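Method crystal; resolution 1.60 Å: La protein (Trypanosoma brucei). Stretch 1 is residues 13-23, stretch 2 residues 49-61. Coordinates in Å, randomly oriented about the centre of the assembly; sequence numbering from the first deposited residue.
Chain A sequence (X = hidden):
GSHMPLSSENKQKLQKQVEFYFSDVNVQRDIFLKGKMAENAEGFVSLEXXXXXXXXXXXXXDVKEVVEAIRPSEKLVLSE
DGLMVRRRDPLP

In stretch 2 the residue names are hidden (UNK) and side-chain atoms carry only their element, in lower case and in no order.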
# COMPACT_ATOMS: atom_id res chain seq x y z
N LYS A 13 -10.82 1.02 -5.22
CA LYS A 13 -10.66 2.37 -4.69
C LYS A 13 -9.46 2.41 -3.75
O LYS A 13 -8.67 3.35 -3.78
CB LYS A 13 -11.92 2.80 -3.94
CG LYS A 13 -13.09 3.12 -4.84
CD LYS A 13 -14.26 3.66 -4.03
CE LYS A 13 -15.43 4.05 -4.92
NZ LYS A 13 -16.02 2.88 -5.64
N LEU A 14 -9.33 1.38 -2.91
CA LEU A 14 -8.23 1.31 -1.96
C LEU A 14 -6.91 1.08 -2.71
O LEU A 14 -5.87 1.62 -2.33
CB LEU A 14 -8.46 0.18 -0.96
CG LEU A 14 -7.33 -0.09 0.04
CD1 LEU A 14 -6.94 1.21 0.74
CD2 LEU A 14 -7.79 -1.12 1.05
N GLN A 15 -6.97 0.28 -3.77
CA GLN A 15 -5.80 0.00 -4.59
C GLN A 15 -5.21 1.33 -5.05
O GLN A 15 -4.01 1.56 -4.93
CB GLN A 15 -6.21 -0.83 -5.82
CG GLN A 15 -5.05 -1.28 -6.71
CD GLN A 15 -5.51 -1.69 -8.10
OE1 GLN A 15 -6.45 -2.47 -8.25
NE2 GLN A 15 -4.83 -1.17 -9.12
N LYS A 16 -6.06 2.21 -5.58
CA LYS A 16 -5.59 3.50 -6.07
C LYS A 16 -5.06 4.41 -4.97
O LYS A 16 -4.18 5.23 -5.22
CB LYS A 16 -6.71 4.19 -6.84
CG LYS A 16 -7.10 3.44 -8.10
CD LYS A 16 -8.37 4.00 -8.71
CE LYS A 16 -8.79 3.20 -9.93
NZ LYS A 16 -10.02 3.77 -10.55
N GLN A 17 -5.57 4.25 -3.75
CA GLN A 17 -5.10 5.07 -2.63
C GLN A 17 -3.69 4.62 -2.25
O GLN A 17 -2.85 5.44 -1.90
CB GLN A 17 -6.04 4.95 -1.43
CG GLN A 17 -7.44 5.49 -1.69
CD GLN A 17 -7.49 7.01 -1.73
OE1 GLN A 17 -6.73 7.66 -2.44
NE2 GLN A 17 -8.41 7.59 -0.96
N VAL A 18 -3.43 3.31 -2.30
CA VAL A 18 -2.10 2.80 -1.98
C VAL A 18 -1.16 3.24 -3.10
O VAL A 18 -0.03 3.67 -2.84
CB VAL A 18 -2.08 1.25 -1.85
CG1 VAL A 18 -0.64 0.76 -1.62
CG2 VAL A 18 -2.96 0.81 -0.69
N GLU A 19 -1.62 3.15 -4.35
CA GLU A 19 -0.79 3.57 -5.47
C GLU A 19 -0.51 5.07 -5.34
O GLU A 19 0.55 5.55 -5.75
CB GLU A 19 -1.50 3.27 -6.80
CG GLU A 19 -1.75 1.79 -6.99
CD GLU A 19 -2.48 1.47 -8.28
OE1 GLU A 19 -3.24 2.33 -8.78
OE2 GLU A 19 -2.31 0.34 -8.79
N PHE A 20 -1.45 5.81 -4.75
CA PHE A 20 -1.29 7.25 -4.56
C PHE A 20 -0.09 7.55 -3.68
O PHE A 20 0.76 8.38 -4.01
CB PHE A 20 -2.55 7.84 -3.91
CG PHE A 20 -2.44 9.30 -3.54
CD1 PHE A 20 -2.64 10.29 -4.49
CD2 PHE A 20 -2.17 9.68 -2.23
CE1 PHE A 20 -2.59 11.64 -4.14
CE2 PHE A 20 -2.11 11.03 -1.86
CZ PHE A 20 -2.32 12.01 -2.83
N TYR A 21 -0.01 6.88 -2.54
CA TYR A 21 1.10 7.12 -1.63
C TYR A 21 2.45 6.76 -2.23
O TYR A 21 3.46 7.38 -1.92
CB TYR A 21 0.88 6.35 -0.32
CG TYR A 21 -0.20 6.95 0.56
CD1 TYR A 21 -1.37 6.25 0.85
CD2 TYR A 21 -0.04 8.23 1.10
CE1 TYR A 21 -2.36 6.81 1.66
CE2 TYR A 21 -1.03 8.79 1.91
CZ TYR A 21 -2.18 8.08 2.19
OH TYR A 21 -3.15 8.63 3.00
N PHE A 22 2.46 5.76 -3.11
CA PHE A 22 3.69 5.32 -3.76
C PHE A 22 3.95 5.94 -5.13
O PHE A 22 4.91 5.57 -5.80
CB PHE A 22 3.70 3.80 -3.89
CG PHE A 22 3.98 3.07 -2.60
CD1 PHE A 22 5.28 2.98 -2.11
CD2 PHE A 22 2.95 2.48 -1.88
CE1 PHE A 22 5.55 2.31 -0.92
CE2 PHE A 22 3.21 1.80 -0.69
CZ PHE A 22 4.51 1.71 -0.21
N SER A 23 3.10 6.87 -5.56
CA SER A 23 3.29 7.48 -6.88
C SER A 23 4.59 8.27 -6.93
O SER A 23 5.09 8.73 -5.90
CB SER A 23 2.12 8.41 -7.21
OG SER A 23 2.23 9.65 -6.53
N UNK A 49 2.11 -0.58 8.28
CA UNK A 49 2.47 0.83 8.25
C UNK A 49 1.44 1.55 7.40
O UNK A 49 1.01 2.65 7.73
c UNK A 49 3.84 1.07 7.62
c UNK A 49 4.10 2.56 7.45
o UNK A 49 4.84 0.52 8.48
N UNK A 50 1.05 0.92 6.29
CA UNK A 50 0.06 1.52 5.41
C UNK A 50 -1.27 1.75 6.12
O UNK A 50 -1.98 2.72 5.85
c UNK A 50 -0.15 0.66 4.16
c UNK A 50 1.08 0.55 3.25
c UNK A 50 1.73 1.91 3.06
c UNK A 50 0.65 -0.02 1.91
N UNK A 51 -1.60 0.85 7.04
CA UNK A 51 -2.85 0.97 7.80
C UNK A 51 -2.91 2.24 8.64
O UNK A 51 -3.99 2.64 9.08
c UNK A 51 -3.58 -2.66 9.04
c UNK A 51 -4.79 -1.35 7.30
c UNK A 51 -3.46 -1.55 8.00
c UNK A 51 -3.03 -0.25 8.69
N UNK A 52 -1.76 2.87 8.88
CA UNK A 52 -1.73 4.08 9.69
C UNK A 52 -1.96 5.35 8.87
O UNK A 52 -2.16 6.43 9.44
c UNK A 52 -0.08 2.92 11.19
o UNK A 52 0.66 4.55 9.55
c UNK A 52 -0.40 4.22 10.46
N UNK A 53 -1.92 5.23 7.55
CA UNK A 53 -2.13 6.38 6.67
C UNK A 53 -3.63 6.64 6.52
O UNK A 53 -4.41 5.71 6.33
c UNK A 53 2.07 5.30 4.28
c UNK A 53 -1.50 6.12 5.31
c UNK A 53 -0.01 5.93 5.36
c UNK A 53 2.09 6.03 6.57
c UNK A 53 2.77 5.58 5.44
c UNK A 53 0.68 5.47 4.24
c UNK A 53 0.71 6.20 6.52
N UNK A 54 -4.00 7.91 6.60
CA UNK A 54 -5.40 8.35 6.52
C UNK A 54 -6.26 7.76 5.41
O UNK A 54 -7.39 7.31 5.68
c UNK A 54 -6.93 11.82 5.70
c UNK A 54 -6.89 10.39 6.21
c UNK A 54 -5.46 9.87 6.40
c UNK A 54 -8.37 12.24 5.45
n UNK A 54 -8.51 13.60 4.87
N UNK A 55 -5.77 7.77 4.18
CA UNK A 55 -6.56 7.27 3.07
C UNK A 55 -6.78 5.76 3.10
O UNK A 55 -7.67 5.24 2.43
c UNK A 55 -5.47 11.73 -1.09
c UNK A 55 -5.92 7.70 1.74
n UNK A 55 -5.52 11.04 -2.23
c UNK A 55 -5.84 9.22 1.60
n UNK A 55 -5.46 13.05 -1.12
n UNK A 55 -5.44 11.09 0.07
c UNK A 55 -5.45 9.64 0.21
N UNK A 56 -5.97 5.06 3.89
CA UNK A 56 -6.13 3.62 4.02
C UNK A 56 -6.98 3.32 5.25
O UNK A 56 -7.91 2.52 5.20
c UNK A 56 -3.98 3.03 2.86
c UNK A 56 -4.96 1.45 4.52
c UNK A 56 -4.76 2.92 4.17
N UNK A 57 -6.64 4.00 6.34
CA UNK A 57 -7.32 3.87 7.63
C UNK A 57 -8.82 4.15 7.57
O UNK A 57 -9.60 3.60 8.34
c UNK A 57 -6.67 4.82 8.64
c UNK A 57 -7.61 5.24 9.75
n UNK A 57 -7.98 6.51 9.76
o UNK A 57 -8.00 4.42 10.58
N UNK A 58 -9.24 5.02 6.66
CA UNK A 58 -10.65 5.32 6.56
C UNK A 58 -11.43 4.20 5.88
O UNK A 58 -12.65 4.12 6.00
c UNK A 58 -10.85 6.63 5.79
o UNK A 58 -10.20 6.56 4.54
N UNK A 59 -10.71 3.33 5.17
CA UNK A 59 -11.31 2.22 4.43
C UNK A 59 -11.22 0.86 5.12
O UNK A 59 -12.16 0.06 5.06
c UNK A 59 -10.94 3.34 2.21
c UNK A 59 -10.65 2.09 3.03
c UNK A 59 -11.16 0.85 2.32
N UNK A 60 -10.10 0.59 5.78
CA UNK A 60 -9.92 -0.70 6.44
C UNK A 60 -8.92 -0.64 7.59
O UNK A 60 -8.14 0.30 7.69
c UNK A 60 -8.12 -1.26 4.77
o UNK A 60 -9.20 -3.00 6.06
c UNK A 60 -9.42 -1.74 5.41
N UNK A 61 -8.96 -1.64 8.45
CA UNK A 61 -8.03 -1.71 9.57
C UNK A 61 -7.45 -3.12 9.59
O UNK A 61 -6.85 -3.55 10.58
c UNK A 61 -8.74 -1.43 10.93
o UNK A 61 -9.77 -2.39 11.14
c UNK A 61 -9.34 -0.04 10.94
O HOH W 1 -9.76 6.15 0.91

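Position 49 carries one carbon bearing an oxygen and a second carbon, out of reach of stretch 1, so it is Thr 49. Position 50 has four carbons forked at the second, with its two terminal carbons near Val 18 and Phe 22. It is Leu 50, whose CD1 lies 3.8 Å from Val 18 CG1 and whose CD2 lies 4.0 Å from Phe 22 CE2. The same four-carbon fork recurs at position 51 without touching stretch 1: Leu 51. At position 52 one carbon holds an oxygen and a carbon, identifying Thr 52; its OG1 donates to Thr 49 O at 2.7 Å. A type I turn runs from Leu 50 to position 53.

Position 53 shows one carbon followed by a six-carbon ring, so it is Phe 53. Its ring edge meets the face of Tyr 21, centroids 5.1 Å apart and planes at 56°. Position 54 is a row of four carbons ending in nitrogen, the mark of Lys 54, whose end leads away from stretch 1. Position 55 has three carbons, a nitrogen, then a carbon carrying two more nitrogens. This planar group lies flat on the Phe 20 ring: Arg 55.

Position 56 has one carbon bearing two others, near Leu 14, Val 18 and Tyr 21: Val 56. At position 57, where the CA-to-CB bond points away from stretch 1, two carbons, the second carrying an oxygen and a nitrogen, fit Asn 57. A single carbon and oxygen, touching nothing on stretch 1, make position 58 Ser 58. Position 59 repeats the three-carbon fork against Leu 14 and is Val 59. Position 60, a carbon with one oxygen and one carbon, sets its methyl against Leu 14: Thr 60, with CG2 3.7 Å from Leu 14 CD2. Position 61 has the same atoms but no contact, and is Thr 61.

The contact joins an apolar strip to a polar flank. Leu 14 and Val 18 pack against Val 56, while Leu 50 extends the strip to Phe 22. Tyr 21 combines both characters: its ring receives Phe 53, and its OH accepts a hydrogen bond from Arg 55 N at 3.0 Å. Arg 55 adds a cation-pi stack on Phe 20, centres 3.9 Å apart, and a water bridges Gln 17 NE2 and Arg 55 O, 2.7 Å from each.

Stretch 2, residues 49-61: TLLTFKRVNSVTT
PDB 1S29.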